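Local structure of stringent starvation protein A homolog (3LYK) at residues C18-I23 with I70-L75; L110-N115 with T122-Q127; P137-M142 with K180-R185. The protein probably forms an equimolar complex with the RNA polymerase holoenzyme, but not with the core enzyme, and has the fold of the glutathione S-transferase superfamily. All coordinates share one frame; numbering follows the deposited sequence.

Interaction 1: C18-I23 with I70-L75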
# COMPACT_ATOMS: atom_id res chain seq x y z
N CYS B 18 -10.04 -2.52 10.71
CA CYS B 18 -10.01 -3.65 11.65
C CYS B 18 -10.96 -4.72 11.13
O CYS B 18 -10.66 -5.91 11.15
CB CYS B 18 -10.40 -3.19 13.07
SG CYS B 18 -9.07 -2.09 13.74
N HIS B 19 -12.08 -4.27 10.59
CA HIS B 19 -13.04 -5.23 10.04
C HIS B 19 -12.44 -6.07 8.87
O HIS B 19 -12.57 -7.29 8.84
CB HIS B 19 -14.35 -4.52 9.67
CG HIS B 19 -15.47 -5.47 9.38
ND1 HIS B 19 -16.70 -5.06 8.92
CD2 HIS B 19 -15.53 -6.83 9.47
CE1 HIS B 19 -17.47 -6.12 8.72
NE2 HIS B 19 -16.78 -7.20 9.04
N GLN B 20 -11.75 -5.40 7.93
CA GLN B 20 -11.07 -6.11 6.85
C GLN B 20 -10.18 -7.26 7.39
O GLN B 20 -10.21 -8.39 6.88
CB GLN B 20 -10.15 -5.16 6.05
CG GLN B 20 -10.82 -3.99 5.37
CD GLN B 20 -9.78 -3.06 4.72
OE1 GLN B 20 -8.62 -3.01 5.14
NE2 GLN B 20 -10.19 -2.33 3.73
N VAL B 21 -9.35 -6.92 8.38
CA VAL B 21 -8.40 -7.86 8.93
C VAL B 21 -9.11 -9.04 9.64
O VAL B 21 -8.73 -10.23 9.45
CB VAL B 21 -7.38 -7.15 9.88
CG1 VAL B 21 -6.47 -8.18 10.59
CG2 VAL B 21 -6.47 -6.19 9.07
N LYS B 22 -10.17 -8.73 10.39
CA LYS B 22 -10.93 -9.85 11.05
C LYS B 22 -11.55 -10.78 10.06
O LYS B 22 -11.62 -11.94 10.31
CB LYS B 22 -12.03 -9.35 12.00
CG LYS B 22 -11.50 -8.54 13.18
CD LYS B 22 -12.73 -7.94 13.90
CE LYS B 22 -12.36 -7.37 15.22
NZ LYS B 22 -13.54 -6.62 15.73
N ILE B 23 -12.00 -10.30 8.92
CA ILE B 23 -12.54 -11.22 7.92
C ILE B 23 -11.43 -12.15 7.43
O ILE B 23 -11.61 -13.38 7.32
CB ILE B 23 -13.12 -10.45 6.76
CG1 ILE B 23 -14.34 -9.67 7.23
CG2 ILE B 23 -13.48 -11.42 5.60
CD1 ILE B 23 -14.86 -8.69 6.15
N ILE B 70 -0.87 -4.54 4.61
CA ILE B 70 0.32 -5.32 4.92
C ILE B 70 -0.04 -6.54 5.75
O ILE B 70 0.49 -7.64 5.53
CB ILE B 70 1.36 -4.47 5.66
CG1 ILE B 70 1.89 -3.38 4.71
CG2 ILE B 70 2.53 -5.35 6.17
CD1 ILE B 70 3.00 -2.57 5.31
N ILE B 71 -0.90 -6.34 6.74
CA ILE B 71 -1.40 -7.48 7.53
C ILE B 71 -2.09 -8.55 6.69
O ILE B 71 -1.81 -9.75 6.83
CB ILE B 71 -2.31 -6.98 8.69
CG1 ILE B 71 -1.42 -6.33 9.76
CG2 ILE B 71 -3.17 -8.16 9.29
CD1 ILE B 71 -2.23 -5.48 10.77
N MSE B 72 -2.99 -8.13 5.83
CA MSE B 72 -3.76 -9.08 5.02
C MSE B 72 -2.91 -9.87 4.06
O MSE B 72 -3.12 -11.08 3.89
CB MSE B 72 -4.90 -8.37 4.27
CG MSE B 72 -6.01 -7.87 5.26
SE MSE B 72 -7.48 -7.10 4.20
CE MSE B 72 -6.65 -5.42 4.00
N GLU B 73 -1.96 -9.19 3.43
CA GLU B 73 -1.05 -9.91 2.55
C GLU B 73 -0.15 -10.84 3.33
O GLU B 73 0.09 -11.93 2.89
CB GLU B 73 -0.26 -8.96 1.62
CG GLU B 73 -1.19 -8.43 0.47
CD GLU B 73 -0.43 -8.12 -0.86
OE1 GLU B 73 0.38 -9.00 -1.32
OE2 GLU B 73 -0.67 -7.02 -1.44
N TYR B 74 0.34 -10.40 4.49
CA TYR B 74 1.05 -11.32 5.37
C TYR B 74 0.26 -12.60 5.69
O TYR B 74 0.79 -13.74 5.64
CB TYR B 74 1.43 -10.58 6.66
CG TYR B 74 1.89 -11.50 7.79
CD1 TYR B 74 3.15 -12.13 7.73
CD2 TYR B 74 1.07 -11.75 8.91
CE1 TYR B 74 3.58 -13.01 8.77
CE2 TYR B 74 1.49 -12.61 9.92
CZ TYR B 74 2.75 -13.23 9.85
OH TYR B 74 3.17 -14.05 10.85
N LEU B 75 -1.03 -12.43 6.01
CA LEU B 75 -1.83 -13.61 6.40
C LEU B 75 -2.05 -14.51 5.18
O LEU B 75 -1.97 -15.74 5.30
CB LEU B 75 -3.18 -13.17 7.00
CG LEU B 75 -3.07 -12.50 8.35
CD1 LEU B 75 -4.39 -11.81 8.78
CD2 LEU B 75 -2.59 -13.48 9.46
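Val-21 has its CG1 anti to the backbone N (chi1 174°), and this branch meets Ile-71. Met-72 turns at its last torsion (chi3 -83°), which brings its methyl CE to the amide of Gln-20. These four residues join helix 16-27 and helix 68-78 in the thioredoxin-like N-terminal domain of a GST fold. The two helices run almost parallel, and the axes of the short segments are 9.7 Å apart. With that spacing, the side chains bridge the gap and the backbones stay apart.

Val-21 and Ile-71 cross at about a right angle. Val-21 CG1 lies 3.5 Å from Ile-71 CG2, and Val-21 CG2 is close to the same methyl at 3.8 Å. Ile-71 CG2 therefore sits against both branches of the valine. Met-72, a selenomethionine, uses its selenium: SE is 3.8 Å from Gln-20 CB.

The amide of Gln-20 is buried but has partners at both ends. Its OE1 bonds to Ser-68 OG, just before the segment 70-75, and its NE2 bonds to Tyr-107 OH on helix 89-115, which ties this helix pair to the C-terminal domain. These two bonds would fix the turn of the amide. Val-21 also packs on Leu-9 of strand 3-11. On helix 68-78, Ile-70 packs on Leu-97 of the second subunit. The closest approach between the segments is at the amide oxygen, where Gln-20 OE1 is 3.3 Å from Met-72 CE.

Interaction 2: L110-N115 with T122-Q127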
# COMPACT_ATOMS: atom_id res chain seq x y z
N LEU B 110 -17.42 7.40 2.64
CA LEU B 110 -18.00 6.67 3.76
C LEU B 110 -17.68 7.35 5.07
O LEU B 110 -18.56 7.50 5.90
CB LEU B 110 -17.54 5.19 3.78
CG LEU B 110 -18.09 4.31 4.91
CD1 LEU B 110 -19.63 4.22 4.85
CD2 LEU B 110 -17.41 2.91 4.92
N ALA B 111 -16.43 7.77 5.27
CA ALA B 111 -16.07 8.48 6.50
C ALA B 111 -16.86 9.81 6.68
O ALA B 111 -17.25 10.17 7.79
CB ALA B 111 -14.60 8.74 6.56
N LYS B 112 -17.05 10.53 5.58
CA LYS B 112 -17.85 11.77 5.54
C LYS B 112 -19.29 11.42 5.98
O LYS B 112 -19.90 12.13 6.80
CB LYS B 112 -17.84 12.30 4.10
CG LYS B 112 -18.20 13.77 3.89
CD LYS B 112 -18.24 14.10 2.37
CE LYS B 112 -19.47 14.93 1.98
NZ LYS B 112 -19.85 14.64 0.56
N ALA B 113 -19.80 10.30 5.45
CA ALA B 113 -21.16 9.84 5.75
C ALA B 113 -21.37 9.47 7.21
O ALA B 113 -22.47 9.50 7.70
CB ALA B 113 -21.58 8.68 4.84
N GLU B 114 -20.30 9.16 7.92
CA GLU B 114 -20.43 8.84 9.33
C GLU B 114 -20.14 10.05 10.18
O GLU B 114 -20.71 10.19 11.25
CB GLU B 114 -19.46 7.72 9.73
CG GLU B 114 -19.64 6.43 8.96
CD GLU B 114 -18.53 5.41 9.26
OE1 GLU B 114 -17.37 5.66 8.86
OE2 GLU B 114 -18.84 4.38 9.91
N ASN B 115 -19.22 10.91 9.75
CA ASN B 115 -18.70 11.95 10.62
C ASN B 115 -18.94 13.40 10.18
O ASN B 115 -18.47 14.32 10.84
CB ASN B 115 -17.20 11.74 10.84
CG ASN B 115 -16.87 10.29 11.22
OD1 ASN B 115 -17.66 9.61 11.88
ND2 ASN B 115 -15.70 9.82 10.80
N THR B 122 -25.93 13.26 4.17
CA THR B 122 -26.95 13.01 3.15
C THR B 122 -26.32 13.04 1.78
O THR B 122 -26.68 12.27 0.87
CB THR B 122 -28.06 14.11 3.22
OG1 THR B 122 -28.50 14.25 4.57
CG2 THR B 122 -29.26 13.77 2.31
N SER B 123 -25.38 13.96 1.61
CA SER B 123 -24.73 14.13 0.33
C SER B 123 -23.76 12.94 0.07
O SER B 123 -23.74 12.37 -1.03
CB SER B 123 -24.05 15.51 0.32
OG SER B 123 -22.86 15.53 -0.42
N ALA B 124 -23.01 12.54 1.10
CA ALA B 124 -22.12 11.37 1.01
C ALA B 124 -22.89 10.08 0.72
O ALA B 124 -22.55 9.33 -0.20
CB ALA B 124 -21.29 11.25 2.25
N LEU B 125 -23.97 9.85 1.46
CA LEU B 125 -24.83 8.68 1.23
C LEU B 125 -25.40 8.60 -0.19
O LEU B 125 -25.39 7.52 -0.81
CB LEU B 125 -25.96 8.59 2.25
CG LEU B 125 -25.57 8.35 3.71
CD1 LEU B 125 -26.81 8.36 4.62
CD2 LEU B 125 -24.79 7.03 3.88
N LYS B 126 -25.90 9.72 -0.71
CA LYS B 126 -26.44 9.71 -2.06
C LYS B 126 -25.35 9.42 -3.09
O LYS B 126 -25.57 8.67 -4.04
CB LYS B 126 -27.14 11.03 -2.40
CG LYS B 126 -27.97 10.96 -3.71
CD LYS B 126 -29.21 11.87 -3.64
CE LYS B 126 -28.84 13.36 -3.76
NZ LYS B 126 -28.78 13.74 -5.19
N GLN B 127 -24.18 10.02 -2.88
CA GLN B 127 -23.06 9.80 -3.78
C GLN B 127 -22.61 8.32 -3.79
O GLN B 127 -22.42 7.74 -4.86
CB GLN B 127 -21.89 10.74 -3.43
CG GLN B 127 -20.93 10.98 -4.62
CD GLN B 127 -19.47 11.23 -4.18
OE1 GLN B 127 -19.21 12.05 -3.31
NE2 GLN B 127 -18.52 10.53 -4.81
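Ala-113 and Ala-124 meet methyl to methyl, with their CB atoms 3.7 Å apart. They form the centre of a roughly antiparallel helical hairpin, made by the end of helix 89-115 and the start of helix 118-134 in the all-helical C-terminal domain of the GST fold. Small residues on both sides let the helices come close. The segment axes approach to 7.9 Å, and their directions differ by 144°. The methyl of Ala-124 also reaches the other backbone, with its CB 3.7 Å from Ala-113 N.

Two longer side chains flank this alanine pair. Leu-125 brings one branch in, and its CD2 lies 3.7 Å from Ala-113 CB. Lys-112 starts out with CG anti to the backbone N (chi1 -161°). Its aliphatic chain then runs past the methyl of Ala-124, with CB and CE each 4.1 Å from Ala-124 CB. Its ammonium group goes on to Ser-123.

Further out, helix 152-165 backs the hairpin: Leu-125 packs on its Leu-164, as does Leu-110, which points away from segment 122-127. Glu-114 forms a salt bridge from OE2 to Lys-163 NZ on the same helix. Lys-112 also touches Glu-120, and its NZ makes a weak hydrogen bond of 3.3 Å to Ser-123 OG.

Interaction 3: P137-M142 with K180-R185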
# COMPACT_ATOMS: atom_id res chain seq x y z
N PRO B 137 -23.47 -3.47 -13.23
CA PRO B 137 -23.20 -4.38 -14.36
C PRO B 137 -22.06 -5.38 -14.10
O PRO B 137 -22.06 -6.46 -14.66
CB PRO B 137 -22.83 -3.42 -15.50
CG PRO B 137 -23.63 -2.19 -15.19
CD PRO B 137 -23.53 -2.07 -13.68
N ILE B 138 -21.11 -4.99 -13.26
CA ILE B 138 -20.03 -5.87 -12.80
C ILE B 138 -20.46 -7.32 -12.48
O ILE B 138 -19.77 -8.27 -12.85
CB ILE B 138 -19.31 -5.21 -11.61
CG1 ILE B 138 -18.15 -4.35 -12.11
CG2 ILE B 138 -18.81 -6.22 -10.61
CD1 ILE B 138 -18.55 -3.05 -12.80
N PHE B 139 -21.61 -7.48 -11.83
CA PHE B 139 -22.04 -8.81 -11.38
C PHE B 139 -22.73 -9.70 -12.42
O PHE B 139 -22.80 -10.92 -12.25
CB PHE B 139 -22.91 -8.68 -10.14
CG PHE B 139 -22.27 -7.89 -9.03
CD1 PHE B 139 -21.34 -8.49 -8.17
CD2 PHE B 139 -22.59 -6.54 -8.84
CE1 PHE B 139 -20.74 -7.74 -7.14
CE2 PHE B 139 -22.02 -5.79 -7.81
CZ PHE B 139 -21.09 -6.39 -6.96
N GLN B 140 -23.21 -9.12 -13.51
CA GLN B 140 -23.80 -9.92 -14.59
C GLN B 140 -22.77 -10.89 -15.20
O GLN B 140 -23.10 -11.79 -15.97
CB GLN B 140 -24.43 -9.01 -15.67
CG GLN B 140 -23.47 -8.52 -16.76
CD GLN B 140 -24.06 -7.40 -17.61
OE1 GLN B 140 -24.44 -6.34 -17.09
NE2 GLN B 140 -24.11 -7.62 -18.93
N GLN B 141 -21.50 -10.68 -14.83
CA GLN B 141 -20.40 -11.52 -15.29
C GLN B 141 -19.88 -12.42 -14.18
O GLN B 141 -19.70 -13.63 -14.39
CB GLN B 141 -19.27 -10.66 -15.89
CG GLN B 141 -19.08 -9.27 -15.22
CD GLN B 141 -18.46 -8.19 -16.16
OE1 GLN B 141 -18.00 -7.13 -15.69
NE2 GLN B 141 -18.46 -8.46 -17.47
N MSE B 142 -19.63 -11.85 -12.99
CA MSE B 142 -18.97 -12.64 -11.93
C MSE B 142 -19.61 -12.47 -10.55
O MSE B 142 -20.04 -11.39 -10.23
CB MSE B 142 -17.48 -12.30 -11.88
CG MSE B 142 -16.75 -12.75 -13.14
SE MSE B 142 -14.88 -12.27 -13.04
CE MSE B 142 -15.03 -10.40 -13.60
N LYS B 180 -27.85 -6.53 -4.02
CA LYS B 180 -28.47 -7.33 -2.95
C LYS B 180 -28.01 -8.76 -3.01
O LYS B 180 -27.76 -9.36 -1.97
CB LYS B 180 -30.01 -7.31 -3.08
CG LYS B 180 -30.63 -6.00 -2.68
CD LYS B 180 -32.07 -5.93 -3.24
CE LYS B 180 -32.89 -4.82 -2.58
NZ LYS B 180 -34.21 -4.72 -3.28
N ALA B 181 -27.90 -9.31 -4.21
CA ALA B 181 -27.38 -10.67 -4.36
C ALA B 181 -25.91 -10.76 -3.83
O ALA B 181 -25.56 -11.70 -3.11
CB ALA B 181 -27.51 -11.17 -5.85
N TYR B 182 -25.07 -9.78 -4.17
CA TYR B 182 -23.67 -9.79 -3.68
C TYR B 182 -23.62 -9.71 -2.15
O TYR B 182 -22.88 -10.44 -1.50
CB TYR B 182 -22.90 -8.60 -4.31
CG TYR B 182 -21.48 -8.47 -3.82
CD1 TYR B 182 -20.49 -9.37 -4.25
CD2 TYR B 182 -21.13 -7.46 -2.89
CE1 TYR B 182 -19.16 -9.25 -3.80
CE2 TYR B 182 -19.81 -7.32 -2.44
CZ TYR B 182 -18.83 -8.21 -2.89
OH TYR B 182 -17.56 -8.08 -2.42
N MSE B 183 -24.43 -8.83 -1.58
CA MSE B 183 -24.51 -8.70 -0.14
C MSE B 183 -24.82 -9.99 0.56
O MSE B 183 -24.14 -10.32 1.53
CB MSE B 183 -25.49 -7.60 0.26
CG MSE B 183 -24.85 -6.23 0.11
SE MSE B 183 -26.11 -4.74 0.37
CE MSE B 183 -26.06 -4.53 2.25
N GLU B 184 -25.82 -10.73 0.07
CA GLU B 184 -26.13 -12.01 0.67
C GLU B 184 -24.93 -12.96 0.55
O GLU B 184 -24.59 -13.70 1.46
CB GLU B 184 -27.38 -12.63 0.03
CG GLU B 184 -27.85 -13.94 0.68
CD GLU B 184 -27.13 -15.22 0.17
OE1 GLU B 184 -26.56 -15.22 -0.96
OE2 GLU B 184 -27.14 -16.23 0.92
N ARG B 185 -24.28 -12.94 -0.61
CA ARG B 185 -23.17 -13.86 -0.89
C ARG B 185 -22.03 -13.62 0.10
O ARG B 185 -21.44 -14.56 0.64
CB ARG B 185 -22.71 -13.60 -2.31
CG ARG B 185 -21.83 -14.62 -2.90
CD ARG B 185 -21.68 -14.23 -4.41
NE ARG B 185 -22.94 -14.40 -5.11
CZ ARG B 185 -23.52 -13.52 -5.91
NH1 ARG B 185 -22.96 -12.35 -6.22
NH2 ARG B 185 -24.68 -13.83 -6.45
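The hydroxyl of Tyr-182 is hydrogen-bonded to Asp-154 OD1 on helix 152-165, and the ring behind it packs against Phe-139. The bond holds the far end of a buried tyrosine, so its polar atom has a partner inside the protein. Tyr-182 has CG anti to its own N (chi1 177°), which sends the ring from helix 176-187 to Asp-154, with its CB, CG and CD1 side passing Phe-139.

The two rings lie obliquely, with planes at 38° and centroids 5.0 Å apart. Phe-139 makes the contact with CE1 and CZ. Its CE1 is 3.3 Å from Tyr-182 CD1 and 3.5 Å from Tyr-182 CG. Phe-139 CZ lies over one face of the tyrosine ring, 3.8 Å from Tyr-182 CG. The touch is thus at the root of the tyrosine ring, not at its hydroxyl end.

This contact belongs to the helical C-terminal domain of the GST fold. It fastens the loop between helices 118-134 and 152-165 to helix 176-187. Phe-139 also packs on Ala-178 and Ile-179 of that helix, and Tyr-182 packs on Val-157 and Leu-161 of helix 152-165.

Within the loop, Ile-138 CG2 sits over the centre of one face of the Phe-139 ring, 4.0 Å above its plane. One turn beyond Tyr-182, Arg-185 uses NH1 to bond the carbonyl O of Pro-143. Its guanidinium has Ala-181 O over one face, 3.9 Å above the plane.

Overall arrangement
Interaction 1 lies in the thioredoxin-like N-terminal domain, and interactions 2 and 3 lie in the helical C-terminal domain. The three follow one another in series along the chain and do not touch. The centre of interaction 1 is about 25 Å from that of interaction 2 and about 23 Å from that of interaction 3, with nearest atoms about 9 Å apart in both cases. Interactions 2 and 3 have centres about 23 Å apart and nearest atoms about 11 Å apart. Helix 152-165 packs against all three contacts, and its Tyr-156 touches Gln-20 and Met-72 of interaction 1. Helix 89-115, which follows helix 68-78 in the chain, is a second link between interactions 1 and 2.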